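Local coordinates for protein N-terminal acetyltransferase B complex subunit NAT3 (Candida albicans, PDB 5K04) that probably serves as the catalytic subunit of the NatB complex, transferring an acetyl group from acetyl-coenzyme A to the N-terminal amino acid of proteins, at residues 8-11 against 12-15; 32-35 against 36-40; 87-90 against 91-94; 120-123 against 124-127. All coordinates share one frame; numbering follows the deposited sequence.

Interaction 1: residues 8-11 against 12-15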
loop_
_atom_site.group_PDB
_atom_site.type_symbol
_atom_site.label_atom_id
_atom_site.label_comp_id
_atom_site.label_asym_id
_atom_site.label_seq_id
_atom_site.Cartn_x
_atom_site.Cartn_y
_atom_site.Cartn_z
ATOM N N GLN B 8 9.455 -5.550 -7.723
ATOM C CA GLN B 8 9.949 -4.533 -6.817
ATOM C C GLN B 8 8.950 -4.385 -5.681
ATOM O O GLN B 8 7.747 -4.581 -5.862
ATOM C CB GLN B 8 10.159 -3.175 -7.530
ATOM C CG GLN B 8 11.111 -3.219 -8.731
ATOM C CD GLN B 8 12.584 -3.228 -8.323
ATOM O OE1 GLN B 8 12.922 -3.000 -7.157
ATOM N NE2 GLN B 8 13.469 -3.480 -9.294
ATOM N N MET B 9 9.482 -4.018 -4.511
ATOM C CA MET B 9 8.706 -3.913 -3.281
ATOM C C MET B 9 7.411 -3.127 -3.453
ATOM O O MET B 9 6.372 -3.496 -2.892
ATOM C CB MET B 9 9.576 -3.254 -2.210
ATOM C CG MET B 9 9.433 -3.906 -0.877
ATOM S SD MET B 9 9.413 -5.653 -1.057
ATOM C CE MET B 9 8.837 -5.959 0.514
ATOM N N GLU B 10 7.459 -2.008 -4.186
ATOM C CA GLU B 10 6.275 -1.157 -4.288
ATOM C C GLU B 10 5.157 -1.792 -5.109
ATOM O O GLU B 10 4.005 -1.346 -4.997
ATOM C CB GLU B 10 6.648 0.206 -4.859
ATOM C CG GLU B 10 7.297 1.123 -3.835
ATOM C CD GLU B 10 7.953 2.316 -4.484
ATOM O OE1 GLU B 10 8.989 2.100 -5.145
ATOM O OE2 GLU B 10 7.430 3.456 -4.359
ATOM N N ASP B 11 5.462 -2.837 -5.897
ATOM C CA ASP B 11 4.418 -3.633 -6.542
ATOM C C ASP B 11 3.412 -4.155 -5.522
ATOM O O ASP B 11 2.255 -4.420 -5.864
ATOM C CB ASP B 11 5.024 -4.826 -7.308
ATOM C CG ASP B 11 5.753 -4.422 -8.597
ATOM O OD1 ASP B 11 5.232 -3.558 -9.351
ATOM O OD2 ASP B 11 6.846 -4.977 -8.866
ATOM N N LEU B 12 3.842 -4.339 -4.270
ATOM C CA LEU B 12 2.926 -4.829 -3.239
ATOM C C LEU B 12 1.701 -3.932 -3.085
ATOM O O LEU B 12 0.642 -4.395 -2.649
ATOM C CB LEU B 12 3.652 -4.937 -1.900
ATOM C CG LEU B 12 4.597 -6.132 -1.794
ATOM C CD1 LEU B 12 5.294 -6.174 -0.437
ATOM C CD2 LEU B 12 3.827 -7.412 -2.049
ATOM N N PHE B 13 1.831 -2.643 -3.410
ATOM C CA PHE B 13 0.721 -1.711 -3.251
ATOM C C PHE B 13 -0.341 -1.880 -4.334
ATOM O O PHE B 13 -1.454 -1.360 -4.181
ATOM C CB PHE B 13 1.239 -0.271 -3.271
ATOM C CG PHE B 13 2.060 0.119 -2.052
ATOM C CD1 PHE B 13 1.525 0.035 -0.769
ATOM C CD2 PHE B 13 3.352 0.611 -2.197
ATOM C CE1 PHE B 13 2.271 0.425 0.347
ATOM C CE2 PHE B 13 4.103 0.998 -1.090
ATOM C CZ PHE B 13 3.567 0.907 0.186
ATOM N N GLU B 14 -0.026 -2.591 -5.422
ATOM C CA GLU B 14 -0.897 -2.654 -6.591
ATOM C C GLU B 14 -1.299 -4.084 -6.933
ATOM O O GLU B 14 -1.776 -4.347 -8.039
ATOM C CB GLU B 14 -0.216 -1.965 -7.773
ATOM C CG GLU B 14 -0.136 -0.448 -7.575
ATOM C CD GLU B 14 0.795 0.238 -8.552
ATOM O OE1 GLU B 14 1.483 -0.467 -9.321
ATOM O OE2 GLU B 14 0.843 1.483 -8.551
ATOM N N LEU B 15 -1.134 -4.996 -5.980
ATOM C CA LEU B 15 -1.275 -6.431 -6.163
ATOM C C LEU B 15 -2.609 -6.979 -5.669
ATOM O O LEU B 15 -2.805 -8.197 -5.689
ATOM C CB LEU B 15 -0.144 -7.155 -5.422
ATOM C CG LEU B 15 1.123 -7.512 -6.199
ATOM C CD1 LEU B 15 2.021 -8.393 -5.330
ATOM C CD2 LEU B 15 0.805 -8.187 -7.548
#
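Met-9 and Leu-12 meet along one side of a short 3-10 turn, a local contact in the connection between strand 3-6 and helix 16-19. Three successive i to i+3 backbone bonds define the turn: Leu-12 N to Met-9 O, Phe-13 N to Glu-10 O and Glu-14 N to Asp-11 O, each 3.0 Å long. On the buried side the side chains of Met-9 and Leu-12 run next to each other in the same direction; a bend at chi2 (43°) carries the methionine methyl back to the leucine, with Met-9 CE 3.7 Å from Leu-12 CD1. Both also rest on Tyr-32 of helix 29-38. Where the turn begins, the carboxylate of Asp-11 folds back to accept the backbone N-H of Gln-8, with Gln-8 N 2.9 Å from Asp-11 OD2, while OD1 forms a salt bridge with Lys-45. Glu-10 and Phe-13 serve the partner subunit, Glu-10 pairing with Arg-501 and Phe-13 stacking on Phe-498 of that chain. Asp-11 thus takes up a backbone N-H at the start of the turn and a lysine charge at once, which probably favours its ionised form.

Interaction 2: residues 32-35 against 36-40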
loop_
_atom_site.group_PDB
_atom_site.type_symbol
_atom_site.label_atom_id
_atom_site.label_comp_id
_atom_site.label_asym_id
_atom_site.label_seq_id
_atom_site.Cartn_x
_atom_site.Cartn_y
_atom_site.Cartn_z
ATOM N N TYR B 32 8.508 -11.138 1.661
ATOM C CA TYR B 32 8.734 -10.617 0.315
ATOM C C TYR B 32 10.128 -10.036 0.165
ATOM O O TYR B 32 10.828 -10.316 -0.814
ATOM C CB TYR B 32 7.709 -9.543 -0.007
ATOM C CG TYR B 32 6.336 -10.086 -0.185
ATOM C CD1 TYR B 32 6.063 -11.001 -1.199
ATOM C CD2 TYR B 32 5.304 -9.690 0.665
ATOM C CE1 TYR B 32 4.794 -11.499 -1.367
ATOM C CE2 TYR B 32 4.045 -10.178 0.509
ATOM C CZ TYR B 32 3.780 -11.072 -0.505
ATOM O OH TYR B 32 2.496 -11.535 -0.636
ATOM N N SER B 33 10.523 -9.180 1.108
ATOM C CA SER B 33 11.808 -8.499 0.999
ATOM C C SER B 33 12.971 -9.483 1.115
ATOM O O SER B 33 14.025 -9.275 0.502
ATOM C CB SER B 33 11.910 -7.416 2.074
ATOM O OG SER B 33 12.029 -8.029 3.346
ATOM N N GLN B 34 12.793 -10.545 1.902
ATOM C CA GLN B 34 13.805 -11.594 2.019
ATOM C C GLN B 34 14.069 -12.265 0.678
ATOM O O GLN B 34 15.221 -12.535 0.325
ATOM C CB GLN B 34 13.363 -12.646 3.053
ATOM C CG GLN B 34 14.323 -13.832 3.172
ATOM C CD GLN B 34 13.753 -15.046 3.933
ATOM O OE1 GLN B 34 12.543 -15.286 3.968
ATOM N NE2 GLN B 34 14.647 -15.816 4.537
ATOM N N TYR B 35 13.007 -12.581 -0.068
ATOM C CA TYR B 35 13.196 -13.173 -1.387
ATOM C C TYR B 35 13.878 -12.200 -2.335
ATOM O O TYR B 35 14.748 -12.596 -3.118
ATOM C CB TYR B 35 11.853 -13.642 -1.939
ATOM C CG TYR B 35 11.495 -15.015 -1.413
ATOM C CD1 TYR B 35 11.275 -15.223 -0.054
ATOM C CD2 TYR B 35 11.397 -16.102 -2.265
ATOM C CE1 TYR B 35 10.955 -16.485 0.441
ATOM C CE2 TYR B 35 11.081 -17.362 -1.788
ATOM C CZ TYR B 35 10.862 -17.544 -0.439
ATOM O OH TYR B 35 10.568 -18.789 0.032
ATOM N N LEU B 36 13.512 -10.915 -2.263
ATOM C CA LEU B 36 14.191 -9.915 -3.080
ATOM C C LEU B 36 15.640 -9.732 -2.661
ATOM O O LEU B 36 16.473 -9.353 -3.489
ATOM C CB LEU B 36 13.461 -8.577 -3.010
ATOM C CG LEU B 36 12.051 -8.609 -3.601
ATOM C CD1 LEU B 36 11.320 -7.346 -3.215
ATOM C CD2 LEU B 36 12.053 -8.775 -5.118
ATOM N N ILE B 37 15.964 -9.999 -1.390
ATOM C CA ILE B 37 17.334 -9.809 -0.926
ATOM C C ILE B 37 18.201 -10.999 -1.321
ATOM O O ILE B 37 19.305 -10.825 -1.854
ATOM C CB ILE B 37 17.354 -9.553 0.597
ATOM C CG1 ILE B 37 16.966 -8.101 0.897
ATOM C CG2 ILE B 37 18.735 -9.851 1.202
ATOM C CD1 ILE B 37 16.405 -7.912 2.286
ATOM N N GLU B 38 17.691 -12.222 -1.114
ATOM C CA GLU B 38 18.488 -13.438 -1.262
ATOM C C GLU B 38 18.435 -14.028 -2.670
ATOM O O GLU B 38 19.466 -14.466 -3.190
ATOM C CB GLU B 38 18.054 -14.473 -0.220
ATOM C CG GLU B 38 18.625 -14.168 1.180
ATOM C CD GLU B 38 18.284 -15.214 2.213
ATOM O OE1 GLU B 38 18.566 -16.406 1.972
ATOM O OE2 GLU B 38 17.737 -14.844 3.277
ATOM N N TRP B 39 17.272 -14.028 -3.320
ATOM C CA TRP B 39 17.129 -14.550 -4.680
ATOM C C TRP B 39 16.378 -13.529 -5.524
ATOM O O TRP B 39 15.260 -13.785 -5.986
ATOM C CB TRP B 39 16.416 -15.904 -4.680
ATOM C CG TRP B 39 16.893 -16.775 -3.571
ATOM C CD1 TRP B 39 17.996 -17.582 -3.575
ATOM C CD2 TRP B 39 16.301 -16.905 -2.268
ATOM N NE1 TRP B 39 18.132 -18.205 -2.353
ATOM C CE2 TRP B 39 17.104 -17.811 -1.533
ATOM C CE3 TRP B 39 15.175 -16.337 -1.650
ATOM C CZ2 TRP B 39 16.815 -18.169 -0.209
ATOM C CZ3 TRP B 39 14.879 -16.699 -0.334
ATOM C CH2 TRP B 39 15.705 -17.600 0.373
ATOM N N PRO B 40 16.989 -12.364 -5.771
ATOM C CA PRO B 40 16.255 -11.287 -6.466
ATOM C C PRO B 40 15.820 -11.630 -7.880
ATOM O O PRO B 40 14.802 -11.095 -8.344
ATOM C CB PRO B 40 17.248 -10.113 -6.458
ATOM C CG PRO B 40 18.584 -10.699 -6.084
ATOM C CD PRO B 40 18.332 -11.944 -5.315
#
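Tyr-35 and Trp-39 form a T-shaped (edge-to-face) aromatic pair at the C-terminal end of helix 29-38, one of the helices of the GNAT fold. The edge of the indole is directed at the face of the phenol: Trp-39 CZ3 stands over the centre of the Tyr-35 ring, the planes are 64° apart, and the nearest ring carbons, Tyr-35 CD2 and Trp-39 CE3, are 3.8 Å apart. Backbone bonding reaches the same pair, for Trp-39 N donates to Tyr-35 O (2.9 Å) although Trp-39 has already left helical geometry. Both rings also rest on Lys-61 of strand 53-65. Leu-36 packs on Phe-43 of the sheet, and Ser-33 bonds to Ser-479 of the partner subunit. Contacts are looser at the exposed Glu-38. Gln-34 reaches it with CG anti to its own backbone N (chi1 176°), yet the bond from Gln-34 NE2 to Glu-38 OE2 is weak at 3.5 Å, with amide and carboxylate planes 70° apart. Glu-38 is still not isolated from the aromatic side, because its CB sits 3.5 Å above the plane of the Trp-39 ring, over its centre.

Interaction 3: residues 87-90 against 91-94. With COA (coenzyme A), chain D.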
loop_
_atom_site.group_PDB
_atom_site.type_symbol
_atom_site.label_atom_id
_atom_site.label_comp_id
_atom_site.label_asym_id
_atom_site.label_seq_id
_atom_site.Cartn_x
_atom_site.Cartn_y
_atom_site.Cartn_z
ATOM N N ILE B 87 -4.615 -19.480 -20.072
ATOM C CA ILE B 87 -3.879 -19.176 -21.297
ATOM C C ILE B 87 -2.398 -19.487 -21.099
ATOM O O ILE B 87 -1.550 -18.989 -21.849
ATOM C CB ILE B 87 -4.076 -17.709 -21.737
ATOM C CG1 ILE B 87 -3.644 -16.754 -20.616
ATOM C CG2 ILE B 87 -5.542 -17.449 -22.148
ATOM C CD1 ILE B 87 -3.704 -15.290 -21.007
ATOM N N GLY B 88 -2.078 -20.305 -20.091
ATOM C CA GLY B 88 -0.712 -20.775 -19.894
ATOM C C GLY B 88 0.223 -19.812 -19.193
ATOM O O GLY B 88 1.443 -19.998 -19.240
ATOM N N LEU B 89 -0.311 -18.779 -18.544
ATOM C CA LEU B 89 0.550 -17.800 -17.897
ATOM C C LEU B 89 1.263 -18.401 -16.684
ATOM O O LEU B 89 2.471 -18.191 -16.496
ATOM C CB LEU B 89 -0.285 -16.577 -17.517
ATOM C CG LEU B 89 0.429 -15.429 -16.828
ATOM C CD1 LEU B 89 1.710 -15.077 -17.563
ATOM C CD2 LEU B 89 -0.521 -14.228 -16.776
ATOM N N ALA B 90 0.532 -19.153 -15.853
ATOM C CA ALA B 90 1.166 -19.846 -14.736
ATOM C C ALA B 90 2.237 -20.810 -15.233
ATOM O O ALA B 90 3.351 -20.854 -14.694
ATOM C CB ALA B 90 0.109 -20.590 -13.916
ATOM N N SER B 91 1.919 -21.581 -16.276
ATOM C CA SER B 91 2.908 -22.486 -16.849
ATOM C C SER B 91 4.132 -21.723 -17.364
ATOM O O SER B 91 5.267 -22.199 -17.234
ATOM C CB SER B 91 2.253 -23.315 -17.955
ATOM O OG SER B 91 1.151 -24.044 -17.450
ATOM N N LYS B 92 3.926 -20.524 -17.927
ATOM C CA LYS B 92 5.051 -19.735 -18.429
ATOM C C LYS B 92 5.940 -19.237 -17.292
ATOM O O LYS B 92 7.170 -19.296 -17.390
ATOM C CB LYS B 92 4.547 -18.554 -19.266
ATOM C CG LYS B 92 5.445 -17.302 -19.190
ATOM C CD LYS B 92 5.028 -16.175 -20.151
ATOM C CE LYS B 92 5.892 -16.180 -21.409
ATOM N NZ LYS B 92 7.349 -15.897 -21.115
ATOM N N LEU B 93 5.328 -18.738 -16.213
ATOM C CA LEU B 93 6.082 -18.277 -15.045
ATOM C C LEU B 93 6.938 -19.396 -14.448
ATOM O O LEU B 93 8.092 -19.165 -14.057
ATOM C CB LEU B 93 5.115 -17.730 -13.994
ATOM C CG LEU B 93 4.443 -16.397 -14.333
ATOM C CD1 LEU B 93 3.259 -16.153 -13.419
ATOM C CD2 LEU B 93 5.437 -15.248 -14.223
ATOM N N CYS B 94 6.385 -20.614 -14.374
ATOM C CA CYS B 94 7.148 -21.751 -13.866
ATOM C C CYS B 94 8.265 -22.149 -14.839
ATOM O O CYS B 94 9.395 -22.437 -14.419
ATOM C CB CYS B 94 6.195 -22.928 -13.572
ATOM S SG CYS B 94 4.955 -22.673 -12.319
HETATM N N1A COA D . -9.831 -25.701 -13.482
HETATM C C2A COA D . -9.561 -27.031 -14.115
HETATM N N3A COA D . -8.109 -27.089 -14.562
HETATM C C4A COA D . -7.107 -26.003 -14.499
HETATM C C5A COA D . -7.493 -24.555 -13.905
HETATM C C6A COA D . -8.957 -24.469 -13.318
HETATM N N6A COA D . -9.471 -23.330 -12.632
HETATM N N7A COA D . -6.245 -23.638 -13.788
HETATM C C8A COA D . -4.931 -24.371 -14.241
HETATM N N9A COA D . -5.615 -25.816 -14.596
HETATM C C1B COA D . -4.584 -27.029 -14.926
HETATM C C2B COA D . -4.947 -27.919 -16.156
HETATM O O2B COA D . -5.333 -29.295 -16.141
HETATM C C3B COA D . -4.038 -27.144 -17.084
HETATM O O3B COA D . -3.807 -27.216 -18.494
HETATM P P3B COA D . -4.513 -26.900 -19.934
HETATM O O7A COA D . -3.675 -25.812 -20.581
HETATM O O8A COA D . -4.361 -28.212 -20.715
HETATM O O9A COA D . -5.931 -26.475 -19.631
HETATM C C4B COA D . -2.948 -26.419 -16.125
HETATM O O4B COA D . -3.212 -26.559 -14.670
HETATM C C5B COA D . -2.114 -25.202 -16.681
HETATM O O5B COA D . -2.670 -23.900 -16.892
HETATM P P1A COA D . -2.280 -22.336 -17.004
HETATM O O1A COA D . -0.800 -22.258 -17.064
HETATM O O2A COA D . -3.006 -21.751 -18.178
HETATM O O3A COA D . -2.837 -21.723 -15.676
HETATM P P2A COA D . -3.276 -20.314 -15.028
HETATM O O4A COA D . -4.758 -20.179 -15.230
HETATM O O5A COA D . -2.418 -19.260 -15.532
HETATM O O6A COA D . -3.026 -20.628 -13.472
HETATM C CBP COA D . -3.282 -21.288 -10.908
HETATM C CCP COA D . -3.153 -21.701 -12.529
HETATM C CDP COA D . -3.535 -22.660 -9.968
HETATM C CEP COA D . -1.892 -20.454 -10.417
HETATM C CAP COA D . -4.646 -20.224 -10.741
HETATM O OAP COA D . -5.792 -20.528 -11.501
HETATM C C9P COA D . -4.639 -19.371 -9.373
HETATM O O9P COA D . -5.301 -19.748 -8.248
HETATM N N8P COA D . -3.424 -18.479 -9.165
HETATM C C7P COA D . -2.709 -18.335 -7.768
HETATM C C6P COA D . -3.254 -19.210 -6.580
HETATM C C5P COA D . -3.059 -20.834 -6.451
HETATM O O5P COA D . -4.078 -21.693 -6.328
HETATM N N4P COA D . -1.672 -21.324 -6.591
HETATM C C3P COA D . -0.675 -22.030 -7.367
HETATM C C2P COA D . -0.696 -23.382 -8.059
HETATM S S1P COA D . -0.725 -24.930 -7.207
#
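Ser-91 and Gly-88 face the pyrophosphate of coenzyme A across the first turn of helix 89-96, whereas Leu-89 and Leu-93 are directed into the protein. In Ser-91 the first torsion (chi1 -58°) sets the hydroxyl next to the backbone N, and both donate to one phosphate oxygen: O1A of the cofactor is 2.7 Å from Ser-91 OG and 2.9 Å from Ser-91 N. Gly-88, at the N-cap position with a positive phi of 81°, gives its N-H to O2A of the same phosphate, with Gly-88 N 2.6 Å from that oxygen. Ala-90 N donates to O5A of the second phosphate at 3.0 Å, and the methyl of Ala-90 touches O6A, the ester oxygen that leads from the second phosphate to the pantetheine arm, CB to O6A 3.2 Å.

Behind this polar end the helix closes regularly, Lys-92 N bonding to Gly-88 O, Leu-93 N to Leu-89 O and Cys-94 N to Ala-90 O. The two leucines approach only loosely, Leu-89 CD1 standing 4.4 Å from Leu-93 CG; Leu-89 packs on Val-80 and Leu-93 on Val-78, both of strand 70-80. Lys-92 bends at chi3 and chi4 and takes its NZ away from the cofactor to the backbone oxygen of Phe-245 in the partner subunit.

Backbone N-H groups at the start of a helix, joined by one serine hydroxyl, make up the pyrophosphate-binding loop of the GNAT fold; Arg-86 also bonds to the cofactor. With the helix N-terminus directed at the phosphates, the helix dipole would be expected to help stabilise their negative charge.

Interaction 4: residues 120-123 against 124-127. With COA (coenzyme A), chain D.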
loop_
_atom_site.group_PDB
_atom_site.type_symbol
_atom_site.label_atom_id
_atom_site.label_comp_id
_atom_site.label_asym_id
_atom_site.label_seq_id
_atom_site.Cartn_x
_atom_site.Cartn_y
_atom_site.Cartn_z
ATOM N N GLY B 120 -3.503 -28.473 -8.998
ATOM C CA GLY B 120 -2.130 -28.008 -9.036
ATOM C C GLY B 120 -1.178 -29.104 -9.457
ATOM O O GLY B 120 -0.207 -28.853 -10.173
ATOM N N ARG B 121 -1.462 -30.338 -9.041
ATOM C CA ARG B 121 -0.584 -31.456 -9.369
ATOM C C ARG B 121 -0.538 -31.674 -10.871
ATOM O O ARG B 121 0.538 -31.820 -11.462
ATOM C CB ARG B 121 -1.074 -32.705 -8.643
ATOM C CG ARG B 121 -0.403 -33.996 -9.037
ATOM C CD ARG B 121 -1.044 -35.166 -8.296
ATOM N NE ARG B 121 -0.371 -36.423 -8.599
ATOM C CZ ARG B 121 -0.634 -37.577 -7.996
ATOM N NH1 ARG B 121 -1.568 -37.635 -7.055
ATOM N NH2 ARG B 121 0.035 -38.674 -8.334
ATOM N N ILE B 122 -1.708 -31.647 -11.507
ATOM C CA ILE B 122 -1.808 -31.850 -12.949
ATOM C C ILE B 122 -1.097 -30.730 -13.697
ATOM O O ILE B 122 -0.380 -30.968 -14.679
ATOM C CB ILE B 122 -3.296 -31.968 -13.343
ATOM C CG1 ILE B 122 -3.864 -33.306 -12.836
ATOM C CG2 ILE B 122 -3.497 -31.796 -14.862
ATOM C CD1 ILE B 122 -5.379 -33.437 -12.935
ATOM N N LEU B 123 -1.309 -29.492 -13.254
ATOM C CA LEU B 123 -0.591 -28.347 -13.792
ATOM C C LEU B 123 0.908 -28.611 -13.817
ATOM O O LEU B 123 1.556 -28.511 -14.866
ATOM C CB LEU B 123 -0.928 -27.103 -12.960
ATOM C CG LEU B 123 -0.162 -25.785 -13.090
ATOM C CD1 LEU B 123 0.125 -25.455 -14.511
ATOM C CD2 LEU B 123 -0.984 -24.657 -12.517
ATOM N N TYR B 124 1.474 -28.966 -12.664
ATOM C CA TYR B 124 2.904 -29.235 -12.603
ATOM C C TYR B 124 3.277 -30.528 -13.326
ATOM O O TYR B 124 4.369 -30.619 -13.902
ATOM C CB TYR B 124 3.356 -29.266 -11.148
ATOM C CG TYR B 124 3.257 -27.914 -10.470
ATOM C CD1 TYR B 124 4.028 -26.838 -10.903
ATOM C CD2 TYR B 124 2.409 -27.716 -9.390
ATOM C CE1 TYR B 124 3.948 -25.604 -10.273
ATOM C CE2 TYR B 124 2.316 -26.484 -8.761
ATOM C CZ TYR B 124 3.088 -25.433 -9.205
ATOM O OH TYR B 124 3.004 -24.214 -8.579
ATOM N N GLU B 125 2.391 -31.532 -13.318
ATOM C CA GLU B 125 2.660 -32.731 -14.091
ATOM C C GLU B 125 2.777 -32.408 -15.574
ATOM O O GLU B 125 3.642 -32.956 -16.268
ATOM C CB GLU B 125 1.578 -33.779 -13.835
ATOM C CG GLU B 125 1.797 -34.483 -12.510
ATOM C CD GLU B 125 0.736 -35.495 -12.178
ATOM O OE1 GLU B 125 -0.314 -35.506 -12.854
ATOM O OE2 GLU B 125 0.964 -36.284 -11.227
ATOM N N LYS B 126 1.920 -31.513 -16.078
ATOM C CA LYS B 126 2.006 -31.128 -17.476
ATOM C C LYS B 126 3.314 -30.408 -17.778
ATOM O O LYS B 126 3.764 -30.408 -18.929
ATOM C CB LYS B 126 0.803 -30.262 -17.843
ATOM C CG LYS B 126 -0.463 -31.074 -18.079
ATOM C CD LYS B 126 -1.648 -30.197 -18.412
ATOM C CE LYS B 126 -2.934 -31.011 -18.448
ATOM N NZ LYS B 126 -4.117 -30.183 -18.836
ATOM N N LEU B 127 3.943 -29.818 -16.766
ATOM C CA LEU B 127 5.222 -29.132 -16.909
ATOM C C LEU B 127 6.425 -30.056 -16.750
ATOM O O LEU B 127 7.561 -29.581 -16.839
ATOM C CB LEU B 127 5.322 -28.006 -15.886
ATOM C CG LEU B 127 4.324 -26.865 -16.090
ATOM C CD1 LEU B 127 4.532 -25.776 -15.042
ATOM C CD2 LEU B 127 4.446 -26.289 -17.499
HETATM N N1A COA D . -9.831 -25.701 -13.482
HETATM C C2A COA D . -9.561 -27.031 -14.115
HETATM N N3A COA D . -8.109 -27.089 -14.562
HETATM C C4A COA D . -7.107 -26.003 -14.499
HETATM C C5A COA D . -7.493 -24.555 -13.905
HETATM C C6A COA D . -8.957 -24.469 -13.318
HETATM N N6A COA D . -9.471 -23.330 -12.632
HETATM N N7A COA D . -6.245 -23.638 -13.788
HETATM C C8A COA D . -4.931 -24.371 -14.241
HETATM N N9A COA D . -5.615 -25.816 -14.596
HETATM C C1B COA D . -4.584 -27.029 -14.926
HETATM C C2B COA D . -4.947 -27.919 -16.156
HETATM O O2B COA D . -5.333 -29.295 -16.141
HETATM C C3B COA D . -4.038 -27.144 -17.084
HETATM O O3B COA D . -3.807 -27.216 -18.494
HETATM P P3B COA D . -4.513 -26.900 -19.934
HETATM O O7A COA D . -3.675 -25.812 -20.581
HETATM O O8A COA D . -4.361 -28.212 -20.715
HETATM O O9A COA D . -5.931 -26.475 -19.631
HETATM C C4B COA D . -2.948 -26.419 -16.125
HETATM O O4B COA D . -3.212 -26.559 -14.670
HETATM C C5B COA D . -2.114 -25.202 -16.681
HETATM O O5B COA D . -2.670 -23.900 -16.892
HETATM P P1A COA D . -2.280 -22.336 -17.004
HETATM O O1A COA D . -0.800 -22.258 -17.064
HETATM O O2A COA D . -3.006 -21.751 -18.178
HETATM O O3A COA D . -2.837 -21.723 -15.676
HETATM P P2A COA D . -3.276 -20.314 -15.028
HETATM O O4A COA D . -4.758 -20.179 -15.230
HETATM O O5A COA D . -2.418 -19.260 -15.532
HETATM O O6A COA D . -3.026 -20.628 -13.472
HETATM C CBP COA D . -3.282 -21.288 -10.908
HETATM C CCP COA D . -3.153 -21.701 -12.529
HETATM C CDP COA D . -3.535 -22.660 -9.968
HETATM C CEP COA D . -1.892 -20.454 -10.417
HETATM C CAP COA D . -4.646 -20.224 -10.741
HETATM O OAP COA D . -5.792 -20.528 -11.501
HETATM C C9P COA D . -4.639 -19.371 -9.373
HETATM O O9P COA D . -5.301 -19.748 -8.248
HETATM N N8P COA D . -3.424 -18.479 -9.165
HETATM C C7P COA D . -2.709 -18.335 -7.768
HETATM C C6P COA D . -3.254 -19.210 -6.580
HETATM C C5P COA D . -3.059 -20.834 -6.451
HETATM O O5P COA D . -4.078 -21.693 -6.328
HETATM N N4P COA D . -1.672 -21.324 -6.591
HETATM C C3P COA D . -0.675 -22.030 -7.367
HETATM C C2P COA D . -0.696 -23.382 -8.059
HETATM S S1P COA D . -0.725 -24.930 -7.207
#
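Helical i to i+4 bonds run from Tyr-124 N to Gly-120 O, Glu-125 N to Arg-121 O and Lys-126 N to Ile-122 O, and only a weak one follows, from Leu-127 N to Leu-123 O, as helix 118-126 ends. Arg-121, extended from CG to NE, forms a salt bridge with Glu-125 one turn on: NE lies 3.0 Å from OE2. Glu-125 OE2 sits near the guanidinium plane at its edge, but NE comes from above the carboxylate plane, the two flat groups being 73° apart. Ile-122 and Lys-126 run alongside each other, with Ile-122 CG2 3.7 Å from Lys-126 CE. The lysine, extended beyond CG (chi2 179°), carries its ammonium to the ribose 3'-phosphate of coenzyme A. There Lys-126 NZ bonds to phosphate O8A at 2.7 Å, to the ester oxygen O3B and to the ribose hydroxyl O2B, so three bonds grip one nitrogen. Leu-123 lies against the ribose and the start of the pantetheine arm, with CD2 3.7 Å from cofactor CCP. The Tyr-124 ring passes close to the thiol end, CE2 standing 3.8 Å from S1P, and Gly-120 CA lies equally near that sulfur. The side-chain oxygen OD1 of Asn-117 accepts the N-H of Gly-120. Helix 118-126 thus forms one wall of the coenzyme A site of the GNAT fold, with Lys-126 at the 3'-phosphate and Tyr-124 near the thiol, while helix 89-96 holds the pyrophosphate.

In the fold
The four contacts follow one another along the chain, all within the GNAT fold. Interactions 1 and 2 lie with their centres about 14 Å apart and touch where Met-9 and Leu-12 rest on helix 29-38; both also border the partner subunit. Interactions 3 and 4, about 11 Å apart between centres, belong to helices 89-96 and 118-126, which pack together through Ser-91 and Cys-94 against Leu-123, Tyr-124 and, just past the helix, Leu-127. Interactions 2 and 4, with centres about 26 Å apart, lie on opposite sides of the chain's centre. Interaction 3 reaches the partner as well, through Lys-92, whereas interaction 4 does not touch it; interactions 3 and 4 together build the cofactor site.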